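Local coordinates for putative DNA helicase (Lactobacillus plantarum, PDB 3DMN), which probably forms the C-terminal part of an ATP-driven DNA helicase of the UvrD-like family, although its precise biological role is not established, at residues I11-K16 with H165-L170; V51-M56 with E147-A152; A72-L77 with V104-L109; E126-E131 with Q135-I140. All blocks are in the same frame, centred on the assembly; numbering follows the deposited sequence.

Interaction 1 (I11-K16 with H165-L170)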
loop_
_atom_site.group_PDB
_atom_site.type_symbol
_atom_site.label_atom_id
_atom_site.label_comp_id
_atom_site.label_asym_id
_atom_site.label_seq_id
_atom_site.Cartn_x
_atom_site.Cartn_y
_atom_site.Cartn_z
ATOM N N ILE A 11 11.542 5.826 0.278
ATOM C CA ILE A 11 10.203 5.832 0.904
ATOM C C ILE A 11 10.016 7.084 1.766
ATOM O O ILE A 11 8.963 7.708 1.716
ATOM C CB ILE A 11 9.997 4.505 1.702
ATOM C CG1 ILE A 11 9.882 3.377 0.687
ATOM C CG2 ILE A 11 8.776 4.557 2.610
ATOM C CD1 ILE A 11 9.942 2.035 1.297
ATOM N N THR A 12 11.047 7.453 2.536
ATOM C CA THR A 12 10.992 8.641 3.390
ATOM C C THR A 12 10.700 9.905 2.573
ATOM O O THR A 12 9.859 10.724 2.936
ATOM C CB THR A 12 12.336 8.772 4.136
ATOM O OG1 THR A 12 12.464 7.648 5.026
ATOM C CG2 THR A 12 12.401 10.091 4.893
ATOM N N ASP A 13 11.410 10.049 1.463
ATOM C CA ASP A 13 11.243 11.217 0.631
ATOM C C ASP A 13 9.880 11.296 -0.070
ATOM O O ASP A 13 9.292 12.366 -0.152
ATOM C CB ASP A 13 12.350 11.286 -0.415
ATOM C CG ASP A 13 13.645 11.778 0.156
ATOM O OD1 ASP A 13 13.725 12.168 1.358
ATOM O OD2 ASP A 13 14.654 11.774 -0.605
ATOM N N PHE A 14 9.432 10.175 -0.614
ATOM C CA PHE A 14 8.092 10.110 -1.187
ATOM C C PHE A 14 7.018 10.435 -0.118
ATOM O O PHE A 14 6.150 11.326 -0.311
ATOM C CB PHE A 14 7.875 8.719 -1.769
ATOM C CG PHE A 14 6.457 8.492 -2.241
ATOM C CD1 PHE A 14 6.097 8.825 -3.544
ATOM C CD2 PHE A 14 5.533 7.872 -1.417
ATOM C CE1 PHE A 14 4.768 8.616 -4.018
ATOM C CE2 PHE A 14 4.221 7.653 -1.853
ATOM C CZ PHE A 14 3.833 7.993 -3.154
ATOM N N THR A 15 7.100 9.761 1.038
ATOM C CA THR A 15 6.056 9.963 2.023
ATOM C C THR A 15 6.032 11.362 2.633
ATOM O O THR A 15 4.955 11.890 2.919
ATOM C CB THR A 15 6.098 8.897 3.128
ATOM O OG1 THR A 15 7.338 8.995 3.857
ATOM C CG2 THR A 15 5.947 7.505 2.536
ATOM N N LYS A 16 7.205 11.974 2.830
ATOM C CA LYS A 16 7.236 13.290 3.473
ATOM C C LYS A 16 6.397 14.300 2.665
ATOM O O LYS A 16 5.812 15.211 3.223
ATOM C CB LYS A 16 8.677 13.786 3.667
ATOM C CG LYS A 16 9.344 14.255 2.393
ATOM C CD LYS A 16 10.821 14.455 2.557
ATOM C CE LYS A 16 11.410 14.827 1.203
ATOM N NZ LYS A 16 12.910 15.088 1.507
ATOM N N HIS A 165 7.483 14.169 -9.146
ATOM C CA HIS A 165 7.396 12.947 -9.972
ATOM C C HIS A 165 8.676 12.121 -9.986
ATOM O O HIS A 165 8.627 10.913 -10.255
ATOM C CB HIS A 165 6.999 13.258 -11.405
ATOM C CG HIS A 165 5.571 13.689 -11.549
ATOM N ND1 HIS A 165 4.928 13.733 -12.770
ATOM C CD2 HIS A 165 4.662 14.091 -10.628
ATOM C CE1 HIS A 165 3.682 14.153 -12.590
ATOM N NE2 HIS A 165 3.500 14.387 -11.301
ATOM N N ALA A 166 9.806 12.739 -9.662
ATOM C CA ALA A 166 11.076 12.007 -9.592
ATOM C C ALA A 166 11.106 10.938 -8.469
ATOM O O ALA A 166 11.931 10.010 -8.487
ATOM C CB ALA A 166 12.232 12.986 -9.386
ATOM N N LEU A 167 10.257 11.137 -7.465
ATOM C CA LEU A 167 10.309 10.308 -6.228
ATOM C C LEU A 167 9.579 8.987 -6.332
ATOM O O LEU A 167 9.560 8.201 -5.377
ATOM C CB LEU A 167 9.766 11.108 -5.028
ATOM C CG LEU A 167 10.615 12.343 -4.671
ATOM C CD1 LEU A 167 9.941 13.128 -3.547
ATOM C CD2 LEU A 167 12.007 11.946 -4.223
ATOM N N TYR A 168 8.900 8.753 -7.446
ATOM C CA TYR A 168 8.229 7.474 -7.619
ATOM C C TYR A 168 8.122 7.118 -9.071
ATOM O O TYR A 168 8.304 8.003 -9.937
ATOM C CB TYR A 168 6.821 7.519 -6.978
ATOM C CG TYR A 168 5.869 8.516 -7.597
ATOM C CD1 TYR A 168 4.905 8.084 -8.523
ATOM C CD2 TYR A 168 5.870 9.871 -7.212
ATOM C CE1 TYR A 168 3.977 8.991 -9.079
ATOM C CE2 TYR A 168 4.953 10.785 -7.774
ATOM C CZ TYR A 168 4.004 10.322 -8.694
ATOM O OH TYR A 168 3.051 11.152 -9.268
ATOM N N THR A 169 7.814 5.841 -9.355
ATOM C CA THR A 169 7.508 5.444 -10.729
ATOM C C THR A 169 5.996 5.331 -10.916
ATOM O O THR A 169 5.261 5.037 -9.963
ATOM C CB THR A 169 8.186 4.131 -11.134
ATOM O OG1 THR A 169 7.620 3.048 -10.388
ATOM C CG2 THR A 169 9.722 4.233 -10.904
ATOM N N LEU A 170 5.548 5.601 -12.144
ATOM C CA LEU A 170 4.129 5.575 -12.464
ATOM C C LEU A 170 3.894 4.626 -13.629
ATOM O O LEU A 170 4.460 4.811 -14.726
ATOM C CB LEU A 170 3.623 6.982 -12.805
ATOM C CG LEU A 170 2.138 7.082 -13.156
ATOM C CD1 LEU A 170 1.282 6.733 -11.941
ATOM C CD2 LEU A 170 1.814 8.501 -13.688
#
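Phe14 and Leu167 mark the closest backbone approach between helical segment 11-16 and segment 165-170, their CA atoms lying 5.5 Å apart. The second segment makes a 3-10 turn through Leu167, opens out at Tyr168 and enters a short strand at Thr169, so consecutive residues address different parts of the helix. Leu167 spreads its two methyls over Asp13. Its CD1 lies 3.5 Å from the backbone Asp13 O, whereas CD2 rests 3.9 Å from Asp13 CB, a contact that uses only the apolar root of the aspartate. The charged end is engaged within the same segment, where Lys16 NZ meets Asp13 OD1 at 3.0 Å in a salt bridge made from above the carboxylate plane. Phe14 has its CG anti to the backbone N (chi1 173°), which carries the ring along the helix flank to Tyr168. Tyr168 in turn holds CG between its own backbone N and carbonyl carbon (chi1 63°), and its ring receives the edge of Phe14. The result is an offset edge-to-face pair with centroids 5.6 Å apart and planes at 76°. Phe14 CE1 makes the nearest approach, 3.6 Å from Tyr168 CD2. Beyond the pair, Phe14 also reaches Leu148 and Leu150 of strand 147-153, and Tyr168 packs on Val37. The arrangement exemplifies how an alpha/beta fold seals its margin: helix 9-16 packs on one face of the parallel sheet near this edge, while the chain drops past it into the outermost strand, 169-170, beside strand 36-40.

Interaction 2 (V51-M56 with E147-A152)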
loop_
_atom_site.group_PDB
_atom_site.type_symbol
_atom_site.label_atom_id
_atom_site.label_comp_id
_atom_site.label_asym_id
_atom_site.label_seq_id
_atom_site.Cartn_x
_atom_site.Cartn_y
_atom_site.Cartn_z
ATOM N N VAL A 51 -1.888 -8.970 -7.291
ATOM C CA VAL A 51 -1.380 -10.345 -7.487
ATOM C C VAL A 51 0.054 -10.312 -8.049
ATOM O O VAL A 51 0.979 -11.003 -7.566
ATOM C CB VAL A 51 -2.330 -11.121 -8.419
ATOM C CG1 VAL A 51 -1.702 -12.424 -8.910
ATOM C CG2 VAL A 51 -3.626 -11.444 -7.662
ATOM N N ASP A 52 0.233 -9.462 -9.052
ATOM C CA ASP A 52 1.495 -9.315 -9.739
ATOM C C ASP A 52 2.583 -8.758 -8.802
ATOM O O ASP A 52 3.735 -9.264 -8.796
ATOM C CB ASP A 52 1.344 -8.412 -10.938
ATOM C CG ASP A 52 0.525 -9.032 -12.036
ATOM O OD1 ASP A 52 0.109 -10.200 -11.910
ATOM O OD2 ASP A 52 0.344 -8.336 -13.064
ATOM N N GLN A 53 2.222 -7.745 -8.014
ATOM C CA GLN A 53 3.166 -7.185 -7.047
ATOM C C GLN A 53 3.560 -8.188 -5.959
ATOM O O GLN A 53 4.714 -8.258 -5.546
ATOM C CB GLN A 53 2.602 -5.910 -6.419
ATOM C CG GLN A 53 3.672 -5.152 -5.596
ATOM C CD GLN A 53 4.739 -4.553 -6.477
ATOM O OE1 GLN A 53 5.946 -4.703 -6.214
ATOM N NE2 GLN A 53 4.318 -3.917 -7.540
ATOM N N LEU A 54 2.595 -8.986 -5.510
ATOM C CA LEU A 54 2.886 -9.996 -4.494
ATOM C C LEU A 54 3.893 -10.997 -5.053
ATOM O O LEU A 54 4.838 -11.382 -4.371
ATOM C CB LEU A 54 1.600 -10.687 -4.083
ATOM C CG LEU A 54 0.668 -9.851 -3.178
ATOM C CD1 LEU A 54 -0.641 -10.573 -3.026
ATOM C CD2 LEU A 54 1.301 -9.603 -1.795
ATOM N N ALA A 55 3.721 -11.368 -6.321
ATOM C CA ALA A 55 4.654 -12.300 -6.970
ATOM C C ALA A 55 6.035 -11.656 -7.085
ATOM O O ALA A 55 7.036 -12.320 -6.824
ATOM C CB ALA A 55 4.131 -12.730 -8.326
HETATM N N MSE A 56 6.090 -10.382 -7.488
HETATM C CA MSE A 56 7.366 -9.669 -7.585
HETATM C C MSE A 56 8.045 -9.601 -6.225
HETATM O O MSE A 56 9.215 -9.953 -6.100
HETATM C CB MSE A 56 7.182 -8.262 -8.118
HETATM C CG MSE A 56 8.455 -7.435 -8.121
HETATM SE SE MSE A 56 9.777 -8.127 -9.381
HETATM C CE MSE A 56 8.631 -8.167 -10.966
ATOM N N GLU A 147 10.017 -1.641 0.625
ATOM C CA GLU A 147 9.316 -1.586 -0.672
ATOM C C GLU A 147 7.915 -1.022 -0.457
ATOM O O GLU A 147 7.229 -1.413 0.458
ATOM C CB GLU A 147 9.205 -2.992 -1.258
ATOM C CG GLU A 147 8.906 -3.011 -2.758
ATOM C CD GLU A 147 10.160 -2.717 -3.613
ATOM O OE1 GLU A 147 11.293 -2.849 -3.084
ATOM O OE2 GLU A 147 10.013 -2.393 -4.816
ATOM N N LEU A 148 7.538 -0.091 -1.319
ATOM C CA LEU A 148 6.219 0.541 -1.221
ATOM C C LEU A 148 5.585 0.599 -2.600
ATOM O O LEU A 148 6.183 1.122 -3.551
ATOM C CB LEU A 148 6.362 1.947 -0.636
ATOM C CG LEU A 148 5.104 2.817 -0.645
ATOM C CD1 LEU A 148 4.004 2.201 0.250
ATOM C CD2 LEU A 148 5.432 4.312 -0.247
ATOM N N THR A 149 4.361 0.085 -2.679
ATOM C CA THR A 149 3.604 0.031 -3.943
ATOM C C THR A 149 2.263 0.643 -3.626
ATOM O O THR A 149 1.690 0.378 -2.601
ATOM C CB THR A 149 3.350 -1.435 -4.402
ATOM O OG1 THR A 149 4.596 -2.081 -4.640
ATOM C CG2 THR A 149 2.529 -1.441 -5.716
ATOM N N LEU A 150 1.773 1.488 -4.533
ATOM C CA LEU A 150 0.400 2.041 -4.421
ATOM C C LEU A 150 -0.360 1.623 -5.646
ATOM O O LEU A 150 0.081 1.859 -6.772
ATOM C CB LEU A 150 0.373 3.580 -4.302
ATOM C CG LEU A 150 0.872 4.180 -2.993
ATOM C CD1 LEU A 150 2.370 4.134 -2.914
ATOM C CD2 LEU A 150 0.433 5.664 -2.962
ATOM N N VAL A 151 -1.533 1.045 -5.413
ATOM C CA VAL A 151 -2.451 0.681 -6.518
ATOM C C VAL A 151 -3.682 1.530 -6.416
ATOM O O VAL A 151 -4.281 1.592 -5.359
ATOM C CB VAL A 151 -2.836 -0.840 -6.489
ATOM C CG1 VAL A 151 -3.838 -1.178 -7.607
ATOM C CG2 VAL A 151 -1.592 -1.726 -6.616
ATOM N N ALA A 152 -4.079 2.181 -7.519
ATOM C CA ALA A 152 -5.278 3.045 -7.481
ATOM C C ALA A 152 -6.207 2.551 -8.555
ATOM O O ALA A 152 -5.752 2.222 -9.644
ATOM C CB ALA A 152 -4.888 4.523 -7.785
#
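Gln53 and Thr149 carry this contact by themselves, joining helix 43-59 to strand 147-153 with their CA atoms 7.9 Å apart. The tight part is a polar pair in van der Waals contact. Gln53 starts with CG anti to its backbone N (chi1 -169°) and then bends at chi2 (69°), which lays the amide obliquely across the threonine. Thr149 OG1 sits 3.1 Å from Gln53 CD, close to the amide carbon instead of being aligned with either polar end. Gln53 OE1 at 3.3 Å and Gln53 NE2 at 3.4 Å are both near Thr149 OG1, but the angles are too poor for hydrogen bonding. The hydroxyl is satisfied by Asn36 ND2 on the neighbouring strand, which probably helps to fix its position. The methyl joins in too, with Thr149 CG2 lying 3.6 Å from Gln53 NE2. With only an alanine in place of Gln53, Thr149 would probably lose the amide lying over its methyl and hydroxyl, and a gap would be likely to open there. Contact thins out toward the start of the strand, where Glu147 is partly exposed and its CG stays 4.9 Å from Gln53 OE1, and the outer side of the helix, with Asp52 and Ala55, faces solvent. Leu148 and Leu150 serve the other face of the strand, toward helix 9-16. A central strand covered by helices on both faces is the hallmark of the three-layer alpha/beta/alpha sandwich, consistent with membership of the P-loop NTPase clan.

Interaction 3 (A72-L77 with V104-L109)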
loop_
_atom_site.group_PDB
_atom_site.type_symbol
_atom_site.label_atom_id
_atom_site.label_comp_id
_atom_site.label_asym_id
_atom_site.label_seq_id
_atom_site.Cartn_x
_atom_site.Cartn_y
_atom_site.Cartn_z
ATOM N N ALA A 72 -14.407 -2.453 5.184
ATOM C CA ALA A 72 -15.273 -2.868 4.055
ATOM C C ALA A 72 -14.381 -3.055 2.805
ATOM O O ALA A 72 -14.518 -4.036 2.034
ATOM C CB ALA A 72 -16.313 -1.812 3.792
ATOM N N GLU A 73 -13.461 -2.121 2.586
ATOM C CA GLU A 73 -12.571 -2.198 1.400
ATOM C C GLU A 73 -11.623 -3.388 1.508
ATOM O O GLU A 73 -11.389 -4.088 0.534
ATOM C CB GLU A 73 -11.839 -0.881 1.204
ATOM C CG GLU A 73 -12.882 0.157 0.842
ATOM C CD GLU A 73 -12.313 1.543 0.563
ATOM O OE1 GLU A 73 -11.086 1.733 0.747
ATOM O OE2 GLU A 73 -13.141 2.417 0.119
ATOM N N CYS A 74 -11.109 -3.623 2.710
ATOM C CA CYS A 74 -10.302 -4.831 2.968
ATOM C C CYS A 74 -11.043 -6.120 2.745
ATOM O O CYS A 74 -10.456 -7.060 2.196
ATOM C CB CYS A 74 -9.740 -4.808 4.403
ATOM S SG CYS A 74 -8.447 -3.540 4.622
ATOM N N GLU A 75 -12.319 -6.175 3.152
ATOM C CA GLU A 75 -13.129 -7.380 2.919
ATOM C C GLU A 75 -13.294 -7.622 1.416
ATOM O O GLU A 75 -13.195 -8.759 0.965
ATOM C CB GLU A 75 -14.496 -7.196 3.590
ATOM C CG GLU A 75 -14.356 -7.398 5.057
ATOM C CD GLU A 75 -15.595 -7.035 5.832
ATOM O OE1 GLU A 75 -16.428 -6.271 5.301
ATOM O OE2 GLU A 75 -15.724 -7.520 6.984
ATOM N N ALA A 76 -13.577 -6.556 0.658
ATOM C CA ALA A 76 -13.812 -6.705 -0.801
ATOM C C ALA A 76 -12.516 -7.207 -1.461
ATOM O O ALA A 76 -12.555 -8.089 -2.314
ATOM C CB ALA A 76 -14.221 -5.391 -1.400
ATOM N N LEU A 77 -11.372 -6.661 -1.043
ATOM C CA LEU A 77 -10.086 -7.066 -1.648
ATOM C C LEU A 77 -9.785 -8.501 -1.286
ATOM O O LEU A 77 -9.304 -9.271 -2.123
ATOM C CB LEU A 77 -8.953 -6.139 -1.197
ATOM C CG LEU A 77 -7.591 -6.578 -1.735
ATOM C CD1 LEU A 77 -7.586 -6.549 -3.276
ATOM C CD2 LEU A 77 -6.445 -5.749 -1.145
ATOM N N VAL A 104 -3.836 -8.779 4.899
ATOM C CA VAL A 104 -4.600 -7.601 4.511
ATOM C C VAL A 104 -4.988 -6.919 5.827
ATOM O O VAL A 104 -5.627 -7.562 6.702
ATOM C CB VAL A 104 -5.877 -7.993 3.677
ATOM C CG1 VAL A 104 -6.665 -6.721 3.424
ATOM C CG2 VAL A 104 -5.457 -8.594 2.338
ATOM N N VAL A 105 -4.621 -5.646 5.948
ATOM C CA VAL A 105 -4.575 -4.933 7.220
ATOM C C VAL A 105 -5.420 -3.662 7.024
ATOM O O VAL A 105 -5.059 -2.812 6.227
ATOM C CB VAL A 105 -3.041 -4.454 7.554
ATOM C CG1 VAL A 105 -2.927 -3.705 8.888
ATOM C CG2 VAL A 105 -2.039 -5.619 7.535
ATOM N N PRO A 106 -6.539 -3.518 7.766
ATOM C CA PRO A 106 -7.167 -2.159 7.712
ATOM C C PRO A 106 -6.263 -1.108 8.348
ATOM O O PRO A 106 -5.564 -1.410 9.316
ATOM C CB PRO A 106 -8.401 -2.310 8.591
ATOM C CG PRO A 106 -8.636 -3.792 8.658
ATOM C CD PRO A 106 -7.300 -4.445 8.618
ATOM N N SER A 107 -6.302 0.115 7.840
ATOM C CA SER A 107 -5.351 1.146 8.258
ATOM C C SER A 107 -5.293 1.272 9.763
ATOM O O SER A 107 -4.213 1.393 10.361
ATOM C CB SER A 107 -5.683 2.512 7.648
ATOM O OG SER A 107 -6.994 2.955 8.027
ATOM N N PHE A 108 -6.465 1.244 10.391
ATOM C CA PHE A 108 -6.549 1.403 11.856
ATOM C C PHE A 108 -5.942 0.268 12.672
ATOM O O PHE A 108 -5.833 0.390 13.925
ATOM C CB PHE A 108 -8.018 1.661 12.289
ATOM C CG PHE A 108 -8.979 0.610 11.846
ATOM C CD1 PHE A 108 -9.786 0.818 10.711
ATOM C CD2 PHE A 108 -9.088 -0.596 12.536
ATOM C CE1 PHE A 108 -10.708 -0.132 10.284
ATOM C CE2 PHE A 108 -9.995 -1.578 12.128
ATOM C CZ PHE A 108 -10.837 -1.339 10.983
ATOM N N LEU A 109 -5.599 -0.837 12.019
ATOM C CA LEU A 109 -4.983 -1.939 12.761
ATOM C C LEU A 109 -3.508 -1.993 12.526
ATOM O O LEU A 109 -2.831 -2.870 13.078
ATOM C CB LEU A 109 -5.585 -3.297 12.453
ATOM C CG LEU A 109 -6.985 -3.555 12.981
ATOM C CD1 LEU A 109 -7.413 -4.990 12.629
ATOM C CD2 LEU A 109 -7.113 -3.263 14.485
#
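Pro106, whose ring packs against Cys74, offers its backbone O to Leu109 N, and at 2.8 Å this is the shortest polar bond of the contact. It closes the 3-10 turn that ends strand 102-106 and directs the chain away from helix 71-82. Before that turn, the strand runs beneath the helix almost antiparallel, the axes of segments 72-77 and 104-106 making an angle of 166° and coming within 8.3 Å of each other. Cys74 is the residue that bridges this space. With SG anti to the carbonyl carbon and beside the backbone N (chi1 -70°), the thiol is carried toward the C-terminal end of the strand, where SG lies 3.6 Å from Pro106 CA. The same sulfur is 4.0 Å from Pro106 CG and 3.8 Å from Val105 O, so it rests on both the ring and the backbone leading into it. The layout is a beta-alpha-beta crossover: strand 64-68 leads into helix 71-82, which passes over strand 102-106 on its way to the parallel edge strand 88-90. Val104 supplies the apolar floor under this passage. Its CG1 branch, anti to the backbone N, touches Cys74 CB at 3.8 Å, and the residue also packs on Ile66 and Leu90 of the strands on either side. Val105 points away from the helix and touches Ala65 and Ile91. One turn further along the helix, Leu77 faces the strand at a looser distance and finds a partner in Ile66.

Interaction 4 (E126-E131 with Q135-I140). With ACT (acetate ion), chain B.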
loop_
_atom_site.group_PDB
_atom_site.type_symbol
_atom_site.label_atom_id
_atom_site.label_comp_id
_atom_site.label_asym_id
_atom_site.label_seq_id
_atom_site.Cartn_x
_atom_site.Cartn_y
_atom_site.Cartn_z
ATOM N N GLU A 126 -11.453 8.677 -4.958
ATOM C CA GLU A 126 -12.618 8.517 -4.097
ATOM C C GLU A 126 -12.208 8.282 -2.655
ATOM O O GLU A 126 -12.848 8.807 -1.727
ATOM C CB GLU A 126 -13.491 7.367 -4.574
ATOM C CG GLU A 126 -14.794 7.402 -3.793
ATOM C CD GLU A 126 -15.796 6.425 -4.297
ATOM O OE1 GLU A 126 -15.542 5.790 -5.347
ATOM O OE2 GLU A 126 -16.833 6.292 -3.612
ATOM N N ASN A 127 -11.156 7.487 -2.474
ATOM C CA ASN A 127 -10.740 7.085 -1.130
ATOM C C ASN A 127 -9.893 8.133 -0.415
ATOM O O ASN A 127 -9.859 8.162 0.856
ATOM C CB ASN A 127 -9.955 5.756 -1.188
ATOM C CG ASN A 127 -10.881 4.553 -1.287
ATOM O OD1 ASN A 127 -10.568 3.569 -1.982
ATOM N ND2 ASN A 127 -11.977 4.602 -0.559
ATOM N N TYR A 128 -9.152 8.940 -1.188
ATOM C CA TYR A 128 -8.250 9.892 -0.578
ATOM C C TYR A 128 -8.392 11.213 -1.301
ATOM O O TYR A 128 -7.523 11.593 -2.077
ATOM C CB TYR A 128 -6.805 9.354 -0.642
ATOM C CG TYR A 128 -6.616 8.100 0.174
ATOM C CD1 TYR A 128 -6.344 8.164 1.561
ATOM C CD2 TYR A 128 -6.677 6.840 -0.421
ATOM C CE1 TYR A 128 -6.181 7.007 2.313
ATOM C CE2 TYR A 128 -6.511 5.639 0.344
ATOM C CZ TYR A 128 -6.251 5.743 1.708
ATOM O OH TYR A 128 -6.079 4.575 2.452
ATOM N N GLN A 129 -9.492 11.925 -0.995
ATOM C CA GLN A 129 -9.873 13.116 -1.693
ATOM C C GLN A 129 -9.608 14.361 -0.842
ATOM O O GLN A 129 -9.301 15.429 -1.362
ATOM C CB GLN A 129 -11.395 13.034 -1.972
ATOM C CG GLN A 129 -12.041 14.301 -2.440
ATOM C CD GLN A 129 -11.908 14.464 -3.929
ATOM O OE1 GLN A 129 -12.568 13.756 -4.702
ATOM N NE2 GLN A 129 -11.065 15.391 -4.349
ATOM N N ARG A 130 -9.696 14.212 0.477
ATOM C CA ARG A 130 -9.742 15.383 1.344
ATOM C C ARG A 130 -8.381 15.726 1.888
ATOM O O ARG A 130 -7.585 14.839 2.194
ATOM C CB ARG A 130 -10.699 15.142 2.529
ATOM C CG ARG A 130 -12.095 14.827 2.077
ATOM C CD ARG A 130 -13.050 14.846 3.276
ATOM N NE ARG A 130 -13.163 16.158 3.896
ATOM C CZ ARG A 130 -13.903 17.161 3.447
ATOM N NH1 ARG A 130 -14.630 17.021 2.321
ATOM N NH2 ARG A 130 -13.933 18.302 4.127
ATOM N N GLU A 131 -8.132 17.031 2.065
ATOM C CA GLU A 131 -6.903 17.467 2.701
ATOM C C GLU A 131 -6.712 16.819 4.058
ATOM O O GLU A 131 -5.575 16.509 4.450
ATOM C CB GLU A 131 -6.840 18.971 2.854
ATOM C CG GLU A 131 -6.692 19.652 1.497
ATOM C CD GLU A 131 -5.329 19.382 0.853
ATOM O OE1 GLU A 131 -4.296 19.704 1.466
ATOM O OE2 GLU A 131 -5.327 18.827 -0.257
ATOM N N GLN A 135 -2.927 12.926 6.431
ATOM C CA GLN A 135 -2.246 12.296 7.582
ATOM C C GLN A 135 -2.398 10.773 7.478
ATOM O O GLN A 135 -1.438 10.018 7.662
ATOM C CB GLN A 135 -2.843 12.800 8.893
ATOM C CG GLN A 135 -2.220 12.151 10.100
ATOM C CD GLN A 135 -0.732 12.456 10.179
ATOM O OE1 GLN A 135 -0.309 13.581 9.926
ATOM N NE2 GLN A 135 0.056 11.461 10.544
ATOM N N LEU A 136 -3.614 10.327 7.167
ATOM C CA LEU A 136 -3.867 8.884 6.984
ATOM C C LEU A 136 -3.011 8.277 5.871
ATOM O O LEU A 136 -2.349 7.254 6.085
ATOM C CB LEU A 136 -5.359 8.666 6.689
ATOM C CG LEU A 136 -5.710 7.214 6.366
ATOM C CD1 LEU A 136 -5.541 6.337 7.583
ATOM C CD2 LEU A 136 -7.163 7.134 5.856
ATOM N N LEU A 137 -3.020 8.890 4.682
ATOM C CA LEU A 137 -2.278 8.325 3.576
ATOM C C LEU A 137 -0.789 8.312 3.887
ATOM O O LEU A 137 -0.111 7.320 3.620
ATOM C CB LEU A 137 -2.567 9.116 2.292
ATOM C CG LEU A 137 -1.918 8.571 1.030
ATOM C CD1 LEU A 137 -2.376 7.131 0.747
ATOM C CD2 LEU A 137 -2.272 9.507 -0.134
ATOM N N TYR A 138 -0.299 9.389 4.499
ATOM C CA TYR A 138 1.097 9.447 4.941
ATOM C C TYR A 138 1.417 8.289 5.905
ATOM O O TYR A 138 2.409 7.569 5.752
ATOM C CB TYR A 138 1.310 10.772 5.660
ATOM C CG TYR A 138 2.623 10.827 6.393
ATOM C CD1 TYR A 138 3.799 11.054 5.691
ATOM C CD2 TYR A 138 2.673 10.651 7.758
ATOM C CE1 TYR A 138 5.037 11.134 6.384
ATOM C CE2 TYR A 138 3.868 10.706 8.449
ATOM C CZ TYR A 138 5.043 10.939 7.760
ATOM O OH TYR A 138 6.226 10.990 8.487
ATOM N N THR A 139 0.583 8.152 6.921
ATOM C CA THR A 139 0.791 7.101 7.922
ATOM C C THR A 139 0.806 5.702 7.297
ATOM O O THR A 139 1.636 4.889 7.628
ATOM C CB THR A 139 -0.264 7.207 9.011
ATOM O OG1 THR A 139 -0.121 8.493 9.616
ATOM C CG2 THR A 139 -0.050 6.139 10.072
ATOM N N ILE A 140 -0.133 5.427 6.408
ATOM C CA ILE A 140 -0.172 4.119 5.749
ATOM C C ILE A 140 1.112 3.869 4.964
ATOM O O ILE A 140 1.743 2.819 5.084
ATOM C CB ILE A 140 -1.370 4.043 4.828
ATOM C CG1 ILE A 140 -2.663 4.050 5.672
ATOM C CG2 ILE A 140 -1.293 2.800 3.933
ATOM C CD1 ILE A 140 -3.945 4.127 4.787
HETATM C C ACT B . -11.348 7.360 -8.455
HETATM O O ACT B . -10.142 7.613 -8.515
HETATM O OXT ACT B . -12.019 7.564 -7.429
HETATM C CH3 ACT B . -11.884 6.798 -9.625
HETATM O O HOH W 1 -4.086 15.615 6.931
#
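Tyr128 leans across helix 134-141 from the loop that follows strand 118-121, a strand-loop-helix connection of the UvrD-like helicase C-terminal domain. With CG anti to the carbonyl carbon and beside the backbone N (chi1 -65°), CB launches the ring toward the helix. CD1 is the first ring atom to arrive, 4.0 Å from Leu137 CB. Leu137 then curls a methyl over the ring face: its CD1 stands 4.1 Å from the Tyr128 ring centroid and only 8° off the normal, a CH-pi contact of nearly perpendicular approach. At CE1 the partner changes to Leu136, whose CD2 lies 3.7 Å from Tyr128 CE1, the two side chains crossing at about a right angle. The tip is tight, Tyr128 OH coming within 3.2 Å of Ile140 CD1. A serine in place of Tyr128 would probably open a gap above Leu137 and leave the methyls of Leu136 and Ile140 without the ring they pack on. Around the ring the loop is held by polar bonds, Tyr128 O taking one from Ser157 OG. Segment 126-131 begins with Glu126 N donating at 2.8 Å to OXT of an acetate probably from the crystallisation liquor, also bonded by Gln125 N and Ser155 N. At the far end a water donates to Glu131 O and accepts from Gln135 N, while Gln135 O is gripped from opposite faces of its plane by Thr139 N and Thr139 OG1.

How the interactions relate
Interactions 1, 2 and 3 all reach the same parallel sheet, whereas interaction 4 lies in the loop and helix between strands 118-121 and 147-153. Along the chain, interaction 1 spans the other three, interaction 2 encloses interactions 3 and 4, and these last two follow in series. Interactions 1 and 2 meet through strand 147-153, Phe14 packing on Leu148 from the face opposite Gln53. Interaction 4 touches both interaction 1, through Tyr138, and interaction 3, where Ser107 packs on Leu136 and Ile140. Interactions 1 and 3 are farthest apart, with centres about 24 Å from each other. Interactions 1 and 2 join distant segments, 3 and 4 close shorter loops, and together they make one compact alpha/beta domain.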